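Side-chain contacts in CBS domain-containing protein (Thermoplasma acidophilum DSM 1728, PDB 1PVM), which is of unknown function but joins a pair of CBS domains to a Zn ribbon-like domain whose four cysteines bind metal ions: residues D30-M35 with R59-R64; A98-E103 with K146-L151; A110-D113 with R117-G120; V122-L127 with A134-I139. All coordinates share one frame; numbering follows the deposited sequence.

Contact 1 of 4, residues D30-M35 with R59-R64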
# COMPACT_ATOMS: atom_id res chain seq x y z
N ASP B 30 -16.27 -3.49 -0.74
CA ASP B 30 -16.64 -3.16 -2.11
C ASP B 30 -15.68 -2.20 -2.80
O ASP B 30 -15.46 -2.29 -4.01
CB ASP B 30 -18.06 -2.60 -2.17
CG ASP B 30 -19.11 -3.68 -1.94
OD1 ASP B 30 -18.84 -4.85 -2.26
OD2 ASP B 30 -20.21 -3.35 -1.44
N ALA B 31 -15.09 -1.28 -2.04
CA ALA B 31 -14.16 -0.32 -2.61
C ALA B 31 -12.88 -1.02 -3.04
O ALA B 31 -12.34 -0.76 -4.12
CB ALA B 31 -13.85 0.78 -1.60
N VAL B 32 -12.38 -1.91 -2.20
CA VAL B 32 -11.16 -2.63 -2.51
C VAL B 32 -11.35 -3.54 -3.73
O VAL B 32 -10.40 -3.76 -4.48
CB VAL B 32 -10.67 -3.43 -1.29
CG1 VAL B 32 -9.59 -4.42 -1.69
CG2 VAL B 32 -10.12 -2.47 -0.24
N LYS B 33 -12.57 -4.04 -3.94
CA LYS B 33 -12.83 -4.88 -5.11
C LYS B 33 -12.53 -4.06 -6.36
O LYS B 33 -11.96 -4.56 -7.33
CB LYS B 33 -14.30 -5.31 -5.17
CG LYS B 33 -14.75 -6.27 -4.10
CD LYS B 33 -16.15 -6.82 -4.42
CE LYS B 33 -17.16 -5.69 -4.62
NZ LYS B 33 -18.52 -6.19 -4.97
N ILE B 34 -12.93 -2.79 -6.34
CA ILE B 34 -12.70 -1.89 -7.46
C ILE B 34 -11.20 -1.66 -7.63
O ILE B 34 -10.69 -1.65 -8.75
CB ILE B 34 -13.42 -0.54 -7.24
CG1 ILE B 34 -14.93 -0.77 -7.22
CG2 ILE B 34 -13.04 0.45 -8.33
CD1 ILE B 34 -15.73 0.48 -6.91
N MET B 35 -10.49 -1.48 -6.52
CA MET B 35 -9.05 -1.26 -6.59
C MET B 35 -8.32 -2.47 -7.18
O MET B 35 -7.49 -2.32 -8.07
CB MET B 35 -8.48 -0.97 -5.20
CG MET B 35 -8.95 0.32 -4.55
SD MET B 35 -8.05 0.59 -2.99
CE MET B 35 -8.05 2.36 -2.90
N ARG B 59 -2.75 2.88 2.03
CA ARG B 59 -2.30 3.25 3.36
C ARG B 59 -3.46 3.66 4.26
O ARG B 59 -3.46 3.33 5.45
CB ARG B 59 -1.25 4.38 3.27
CG ARG B 59 -0.59 4.73 4.60
CD ARG B 59 0.02 3.52 5.29
NE ARG B 59 1.06 2.89 4.48
CZ ARG B 59 2.28 3.39 4.30
NH1 ARG B 59 2.64 4.53 4.87
NH2 ARG B 59 3.15 2.73 3.54
N SER B 60 -4.47 4.34 3.71
CA SER B 60 -5.60 4.75 4.54
C SER B 60 -6.30 3.51 5.11
O SER B 60 -6.76 3.51 6.25
CB SER B 60 -6.60 5.61 3.74
OG SER B 60 -7.31 4.86 2.76
N ILE B 61 -6.35 2.44 4.32
CA ILE B 61 -6.97 1.19 4.76
C ILE B 61 -6.13 0.52 5.85
O ILE B 61 -6.66 0.03 6.85
CB ILE B 61 -7.16 0.24 3.56
CG1 ILE B 61 -8.16 0.86 2.59
CG2 ILE B 61 -7.62 -1.12 4.03
CD1 ILE B 61 -8.22 0.19 1.23
N ILE B 62 -4.81 0.52 5.67
CA ILE B 62 -3.91 -0.10 6.64
C ILE B 62 -3.89 0.68 7.97
O ILE B 62 -3.88 0.09 9.06
CB ILE B 62 -2.45 -0.16 6.09
CG1 ILE B 62 -2.40 -1.06 4.85
CG2 ILE B 62 -1.50 -0.67 7.17
CD1 ILE B 62 -2.86 -2.48 5.06
N LYS B 63 -3.89 2.01 7.87
CA LYS B 63 -3.84 2.86 9.06
C LYS B 63 -5.16 3.12 9.76
O LYS B 63 -5.21 3.21 10.99
CB LYS B 63 -3.23 4.22 8.70
CG LYS B 63 -1.75 4.21 8.32
CD LYS B 63 -0.84 4.10 9.54
CE LYS B 63 -0.98 5.30 10.46
NZ LYS B 63 -0.02 5.24 11.61
N ARG B 64 -6.24 3.23 8.99
CA ARG B 64 -7.53 3.55 9.58
C ARG B 64 -8.61 2.49 9.55
O ARG B 64 -9.59 2.59 10.28
CB ARG B 64 -8.02 4.85 8.96
CG ARG B 64 -6.96 5.94 9.04
CD ARG B 64 -7.37 7.19 8.30
NE ARG B 64 -7.50 8.33 9.20
CZ ARG B 64 -8.44 8.43 10.14
NH1 ARG B 64 -9.33 7.47 10.30
NH2 ARG B 64 -8.48 9.51 10.92
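Ile-61 reaches across from helix 58-65 and overlaps Val-32 on helix 28-38, the terminal methyl CD1 lying 3.6 Å from Val-32 CG2. The two side chains meet at a slant, methyl against methyl. The CG1 branch of Ile-61 does the reaching: it stands anti to the carbonyl carbon (chi1 -65°), and the chain then continues straight to CD1 (chi2 167°), which carries the methyl out toward the side chains of helix 28-38. Val-32 answers with the methyl beside its own backbone N. A turn beyond Val-32 on helix 28-38, Met-35 brings its sulfur to the same methyl, with SD 4.2 Å from Ile-61 CD1. One methyl is thus met by a branched carbon chain and by a thioether, and the contact is wholly apolar. With backbones 9.2 Å apart between the CA atoms of Val-32 and Ile-61, side-chain ends alone bridge the helices. The pair illustrates how the two helices of a CBS domain pack on one side of its small sheet: Met-35 also rests on Leu-43 of strand 42-46 and Leu-56 of strand 52-57, while Val-32 and Ile-61 pack on Ile-66 and Ile-62 of the second subunit, respectively.

Contact 2 of 4, residues A98-E103 with K146-L151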
# COMPACT_ATOMS: atom_id res chain seq x y z
N ALA B 98 5.33 17.48 -5.44
CA ALA B 98 6.21 16.67 -4.62
C ALA B 98 6.25 17.21 -3.19
O ALA B 98 6.13 16.45 -2.22
CB ALA B 98 7.61 16.65 -5.22
N ALA B 99 6.43 18.52 -3.06
CA ALA B 99 6.49 19.15 -1.74
C ALA B 99 5.18 18.95 -0.98
O ALA B 99 5.19 18.72 0.23
CB ALA B 99 6.78 20.63 -1.89
N TYR B 100 4.05 19.03 -1.68
CA TYR B 100 2.74 18.85 -1.05
C TYR B 100 2.59 17.42 -0.54
O TYR B 100 2.17 17.19 0.59
CB TYR B 100 1.61 19.15 -2.04
CG TYR B 100 0.24 18.88 -1.46
CD1 TYR B 100 -0.36 19.76 -0.55
CD2 TYR B 100 -0.45 17.71 -1.79
CE1 TYR B 100 -1.61 19.48 0.01
CE2 TYR B 100 -1.70 17.42 -1.23
CZ TYR B 100 -2.27 18.31 -0.33
OH TYR B 100 -3.50 18.02 0.21
N LEU B 101 2.91 16.45 -1.39
CA LEU B 101 2.80 15.06 -0.99
C LEU B 101 3.71 14.75 0.19
O LEU B 101 3.27 14.16 1.18
CB LEU B 101 3.14 14.14 -2.17
CG LEU B 101 2.21 14.20 -3.39
CD1 LEU B 101 2.76 13.28 -4.48
CD2 LEU B 101 0.81 13.78 -3.01
N SER B 102 4.97 15.16 0.10
CA SER B 102 5.94 14.91 1.17
C SER B 102 5.53 15.53 2.51
O SER B 102 5.67 14.92 3.57
CB SER B 102 7.32 15.44 0.75
OG SER B 102 8.29 15.15 1.73
N GLU B 103 5.03 16.76 2.44
CA GLU B 103 4.57 17.50 3.62
C GLU B 103 3.45 16.75 4.36
O GLU B 103 3.34 16.82 5.59
CB GLU B 103 4.10 18.89 3.19
CG GLU B 103 3.22 19.66 4.18
CD GLU B 103 3.92 19.97 5.49
OE1 GLU B 103 5.17 20.04 5.51
OE2 GLU B 103 3.21 20.18 6.51
N LYS B 146 5.29 9.82 7.97
CA LYS B 146 4.23 10.77 8.30
C LYS B 146 2.84 10.27 7.92
O LYS B 146 2.69 9.43 7.03
CB LYS B 146 4.49 12.10 7.60
CG LYS B 146 5.87 12.68 7.80
CD LYS B 146 6.03 13.92 6.93
CE LYS B 146 7.47 14.38 6.85
NZ LYS B 146 7.62 15.45 5.83
N ASP B 147 1.84 10.82 8.59
CA ASP B 147 0.45 10.46 8.35
C ASP B 147 -0.40 11.72 8.19
O ASP B 147 -0.29 12.67 8.96
CB ASP B 147 -0.09 9.58 9.48
CG ASP B 147 0.26 10.12 10.87
OD1 ASP B 147 1.46 10.26 11.17
OD2 ASP B 147 -0.67 10.39 11.66
N TYR B 148 -1.24 11.71 7.16
CA TYR B 148 -2.13 12.82 6.82
C TYR B 148 -3.03 13.24 7.98
O TYR B 148 -3.60 12.39 8.66
CB TYR B 148 -3.00 12.40 5.63
CG TYR B 148 -3.87 13.49 5.04
CD1 TYR B 148 -3.32 14.54 4.31
CD2 TYR B 148 -5.26 13.45 5.18
CE1 TYR B 148 -4.13 15.52 3.72
CE2 TYR B 148 -6.08 14.43 4.60
CZ TYR B 148 -5.51 15.46 3.87
OH TYR B 148 -6.30 16.40 3.27
N GLN B 149 -3.16 14.54 8.22
CA GLN B 149 -4.05 15.02 9.28
C GLN B 149 -5.47 15.05 8.75
O GLN B 149 -5.80 15.87 7.89
CB GLN B 149 -3.68 16.44 9.73
CG GLN B 149 -2.59 16.53 10.78
CD GLN B 149 -2.71 17.81 11.60
OE1 GLN B 149 -2.95 18.90 11.06
NE2 GLN B 149 -2.55 17.69 12.92
N HIS B 150 -6.31 14.16 9.26
CA HIS B 150 -7.71 14.10 8.84
C HIS B 150 -8.51 15.12 9.64
O HIS B 150 -8.43 15.15 10.87
CB HIS B 150 -8.27 12.70 9.06
CG HIS B 150 -7.57 11.64 8.27
ND1 HIS B 150 -6.20 11.48 8.29
CD2 HIS B 150 -8.05 10.70 7.43
CE1 HIS B 150 -5.87 10.47 7.50
NE2 HIS B 150 -6.97 9.98 6.97
N LEU B 151 -9.29 15.95 8.95
CA LEU B 151 -10.08 16.96 9.63
C LEU B 151 -11.53 16.55 9.83
O LEU B 151 -12.10 15.82 9.01
CB LEU B 151 -10.00 18.29 8.86
CG LEU B 151 -8.57 18.79 8.63
CD1 LEU B 151 -8.61 20.13 7.95
CD2 LEU B 151 -7.82 18.88 9.96
O HOH W 1 5.68 17.66 7.40
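Tyr-148 and Tyr-100 approach through a hydroxyl, with Tyr-100 OH 4.4 Å from Tyr-148 CE1 and set obliquely to that ring. At the edge of the Tyr-148 ring, in its plane, lies His-150 CE1. The imidazole has Tyr-148 CD2 over one face, 3.7 Å above its plane and displaced toward the rim, while Tyr-148 O sits at its edge and accepts a 2.8 Å bond from His-150 ND1. That bond comes from above the carbonyl plane, yet the acceptor is almost within the imidazole plane, which restrains the turn of the ring.

The polar link between the segments is Lys-146. Its chain runs extended beyond CG and passes CD 3.5 Å from Ser-102 O before NZ donates to that same oxygen at 3.0 Å, from 47° out of the carbonyl plane. Water 1 donates to Glu-103 O and takes a weak bond from Lys-146 NZ, so the ammonium holds one carbonyl directly and reaches the next through water, near the C-terminal end of helix 94-104. Glu-103 OE1 is 5.2 Å from Lys-146 NZ, where it could add a modest attraction.

Tyr-100 OH bonds Lys-87 N, Tyr-148 OH bonds Pro-84 O, and Ser-102 OG bonds Asp-138 and Ser-142 of helix 133-145. The chain leaving that helix is thereby laid beside helix 94-104 as it heads toward strand 160-164.

Contact 3 of 4, residues A110-D113 with R117-G120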
# COMPACT_ATOMS: atom_id res chain seq x y z
N ALA B 110 -5.45 14.26 -5.26
CA ALA B 110 -6.31 14.67 -6.36
C ALA B 110 -5.77 15.95 -6.96
O ALA B 110 -4.96 16.64 -6.35
CB ALA B 110 -7.74 14.89 -5.85
N VAL B 111 -6.20 16.24 -8.18
CA VAL B 111 -5.80 17.46 -8.87
C VAL B 111 -7.10 18.19 -9.16
O VAL B 111 -8.05 17.58 -9.67
CB VAL B 111 -5.09 17.15 -10.20
CG1 VAL B 111 -4.72 18.46 -10.91
CG2 VAL B 111 -3.84 16.31 -9.95
N VAL B 112 -7.17 19.47 -8.79
CA VAL B 112 -8.39 20.24 -9.03
C VAL B 112 -8.09 21.41 -9.96
O VAL B 112 -6.97 21.93 -9.98
CB VAL B 112 -9.00 20.80 -7.70
CG1 VAL B 112 -9.50 19.64 -6.84
CG2 VAL B 112 -7.96 21.63 -6.93
N ASP B 113 -9.08 21.81 -10.75
CA ASP B 113 -8.89 22.95 -11.64
C ASP B 113 -9.26 24.23 -10.90
O ASP B 113 -9.67 24.20 -9.74
CB ASP B 113 -9.72 22.81 -12.92
CG ASP B 113 -11.21 22.69 -12.65
OD1 ASP B 113 -11.65 22.98 -11.52
OD2 ASP B 113 -11.95 22.32 -13.59
N ARG B 117 -13.09 21.82 -9.40
CA ARG B 117 -13.52 20.48 -9.76
C ARG B 117 -12.34 19.51 -9.78
O ARG B 117 -11.24 19.88 -10.18
CB ARG B 117 -14.17 20.51 -11.15
CG ARG B 117 -15.24 21.57 -11.28
CD ARG B 117 -15.82 21.60 -12.69
NE ARG B 117 -14.82 21.88 -13.71
CZ ARG B 117 -15.09 21.94 -15.01
NH1 ARG B 117 -16.32 21.74 -15.44
NH2 ARG B 117 -14.12 22.19 -15.88
N VAL B 118 -12.56 18.28 -9.33
CA VAL B 118 -11.50 17.29 -9.34
C VAL B 118 -11.36 16.81 -10.79
O VAL B 118 -12.32 16.31 -11.38
CB VAL B 118 -11.82 16.08 -8.43
CG1 VAL B 118 -10.78 14.99 -8.62
CG2 VAL B 118 -11.85 16.52 -6.98
N VAL B 119 -10.17 17.00 -11.36
CA VAL B 119 -9.94 16.60 -12.75
C VAL B 119 -9.04 15.39 -12.92
O VAL B 119 -8.87 14.88 -14.03
CB VAL B 119 -9.38 17.79 -13.57
CG1 VAL B 119 -10.44 18.88 -13.67
CG2 VAL B 119 -8.10 18.33 -12.91
N GLY B 120 -8.45 14.92 -11.83
CA GLY B 120 -7.60 13.75 -11.93
C GLY B 120 -6.93 13.39 -10.63
O GLY B 120 -7.19 14.00 -9.59
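Asp-113 reaches across the hairpin to Arg-117. Its CB lies 4.1 Å from Val-119 CG1, a loose apolar touch. CG is placed between the backbone N and the carbonyl carbon (chi1 59°), a turn that brings the carboxylate over to the residue just before strand 118-123 and leaves CG 3.7 Å from Arg-117 O. There OD1 accepts from Arg-117 N at 2.8 Å, on its syn side and 34° out of the carboxylate plane. The tip, OD2, takes two donors of the guanidinium: NE at 2.9 Å, received on the syn lone pair, and NH2 at 3.2 Å, nearly along the C-O direction. This side-on salt bridge is almost flat, carboxylate and guanidinium planes lying 21° apart. With an alanine here, the guanidinium of Arg-117 would probably lose its anionic mate, its backbone N the bond to the carboxylate, and the bent chain would be set free to swing.

Backbone bonds carry the pairing further. Asp-113 N donates to Arg-117 O, Val-111 N to Gly-120 O, and Val-119 N to Val-111 O, while Gly-120 N adds a weak bond to that last oxygen. Among the side chains, Val-112 CG1 and Val-118 CG2 touch on one face, 3.9 Å apart, and Val-111 CG1 meets Val-119 CG2 at the same distance. Two residues, Val-119 and Gly-120, thus face the single Val-111: this is a classic beta bulge in the antiparallel hairpin of strands 108-112 and 118-123, within the second CBS domain.

Contact 4 of 4, residues V122-L127 with A134-I139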
# COMPACT_ATOMS: atom_id res chain seq x y z
N VAL B 122 -2.94 12.29 -9.18
CA VAL B 122 -1.52 12.19 -9.52
C VAL B 122 -0.84 11.34 -8.44
O VAL B 122 -1.11 11.50 -7.25
CB VAL B 122 -0.86 13.59 -9.62
CG1 VAL B 122 -1.00 14.34 -8.30
CG2 VAL B 122 0.61 13.45 -10.03
N THR B 123 0.01 10.42 -8.88
CA THR B 123 0.71 9.52 -7.97
C THR B 123 2.22 9.68 -8.07
O THR B 123 2.73 10.33 -8.98
CB THR B 123 0.42 8.05 -8.30
OG1 THR B 123 0.98 7.76 -9.59
CG2 THR B 123 -1.08 7.78 -8.32
N LEU B 124 2.94 9.07 -7.13
CA LEU B 124 4.39 9.11 -7.15
C LEU B 124 4.89 8.49 -8.46
O LEU B 124 5.89 8.94 -9.01
CB LEU B 124 4.97 8.34 -5.97
CG LEU B 124 6.50 8.16 -6.00
CD1 LEU B 124 7.19 9.52 -5.95
CD2 LEU B 124 6.93 7.31 -4.81
N THR B 125 4.21 7.46 -8.94
CA THR B 125 4.63 6.82 -10.18
C THR B 125 4.59 7.84 -11.33
O THR B 125 5.53 7.91 -12.13
CB THR B 125 3.73 5.62 -10.55
OG1 THR B 125 3.76 4.66 -9.48
CG2 THR B 125 4.24 4.95 -11.82
N ASP B 126 3.51 8.61 -11.41
CA ASP B 126 3.37 9.63 -12.45
C ASP B 126 4.53 10.61 -12.34
O ASP B 126 5.19 10.94 -13.33
CB ASP B 126 2.06 10.40 -12.27
CG ASP B 126 0.84 9.53 -12.42
OD1 ASP B 126 -0.21 9.89 -11.86
OD2 ASP B 126 0.93 8.50 -13.12
N LEU B 127 4.79 11.07 -11.13
CA LEU B 127 5.84 12.04 -10.86
C LEU B 127 7.26 11.52 -11.03
O LEU B 127 8.17 12.28 -11.34
CB LEU B 127 5.69 12.59 -9.44
CG LEU B 127 4.38 13.30 -9.10
CD1 LEU B 127 4.28 13.42 -7.59
CD2 LEU B 127 4.32 14.67 -9.77
N ALA B 134 16.54 12.52 -5.54
CA ALA B 134 16.38 12.94 -4.15
C ALA B 134 14.93 13.28 -3.80
O ALA B 134 14.47 12.99 -2.70
CB ALA B 134 17.27 14.14 -3.87
N SER B 135 14.21 13.89 -4.73
CA SER B 135 12.83 14.25 -4.46
C SER B 135 11.97 12.99 -4.31
O SER B 135 11.07 12.94 -3.46
CB SER B 135 12.29 15.14 -5.58
OG SER B 135 11.03 15.67 -5.22
N ILE B 136 12.25 11.98 -5.12
CA ILE B 136 11.52 10.72 -5.08
C ILE B 136 11.78 10.03 -3.74
O ILE B 136 10.86 9.54 -3.09
CB ILE B 136 11.95 9.78 -6.23
CG1 ILE B 136 11.49 10.38 -7.57
CG2 ILE B 136 11.35 8.39 -6.05
CD1 ILE B 136 12.11 9.70 -8.79
N THR B 137 13.04 10.00 -3.32
CA THR B 137 13.41 9.38 -2.04
C THR B 137 12.71 10.13 -0.89
O THR B 137 12.24 9.52 0.07
CB THR B 137 14.94 9.42 -1.84
OG1 THR B 137 15.56 8.72 -2.92
CG2 THR B 137 15.33 8.76 -0.53
N ASP B 138 12.64 11.46 -1.01
CA ASP B 138 11.99 12.27 0.01
C ASP B 138 10.53 11.87 0.19
O ASP B 138 10.07 11.65 1.31
CB ASP B 138 12.05 13.76 -0.36
CG ASP B 138 11.22 14.63 0.57
OD1 ASP B 138 11.50 14.63 1.79
OD2 ASP B 138 10.29 15.30 0.09
N ILE B 139 9.79 11.78 -0.92
CA ILE B 139 8.39 11.39 -0.87
C ILE B 139 8.25 10.00 -0.25
O ILE B 139 7.38 9.77 0.59
CB ILE B 139 7.77 11.38 -2.28
CG1 ILE B 139 7.72 12.81 -2.83
CG2 ILE B 139 6.36 10.78 -2.25
CD1 ILE B 139 7.23 12.90 -4.27
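Where strand 118-123 turns into the short helix 124-127, the first helical residue, Leu-124, packs on Ile-139 of helix 133-145. One methyl does the work: Leu-124 CD1 lies 3.8 Å from Ile-139 CD1 and 4.0 Å from Ile-139 CG2, so it meets both branches of the isoleucine from one side. The two side chains slide past one another in opposite directions. With CG anti to the backbone N (chi1 172°), Leu-124 extends toward the longer helix, and the same CD1 also comes to 4.3 Å from Ile-136 CG2.

The start of the short helix is fixed by a capping box. Thr-123 OG1 accepts from Asp-126 N at 3.2 Å, and Asp-126 OD1 receives Thr-123 N at 3.0 Å, from above the carboxylate plane. These reciprocal bonds set the strand-to-helix turn from which Leu-124 projects.

Leu-127, on the next turn, makes the more distant approach, its CD1 4.5 Å from Ile-139 CD1. It also packs on Val-94 and Leu-101 of helix 94-104, and Ile-136 and Ile-139 both rest on Leu-131 of the intervening loop. On another side of helix 133-145, Thr-137 OG1 is hydrogen-bonded to Ser-128 OG of the second subunit.

Contacts 1 and 4 are buried and apolar, each joining helices by a few apolar side-chain ends in a different part of the chain, and both have neighbours in the second subunit. Contact 3 is partly buried and depends on backbone bonds and a salt bridge near the hairpin's turn. Contact 2 is the surface case, mediated by a lysine, carbonyls and water. Contacts 3 and 4 share strand 118-123 and touch through Val-111 and Val-122, and both are nested in the loop closed by contact 2. Contact 2 meets contact 4 where Ala-98 packs on Ile-139, and comes together with contact 1 at His-150 and Arg-64, whereas contacts 1 and 3 remain apart, their nearest atoms about 12 Å distant.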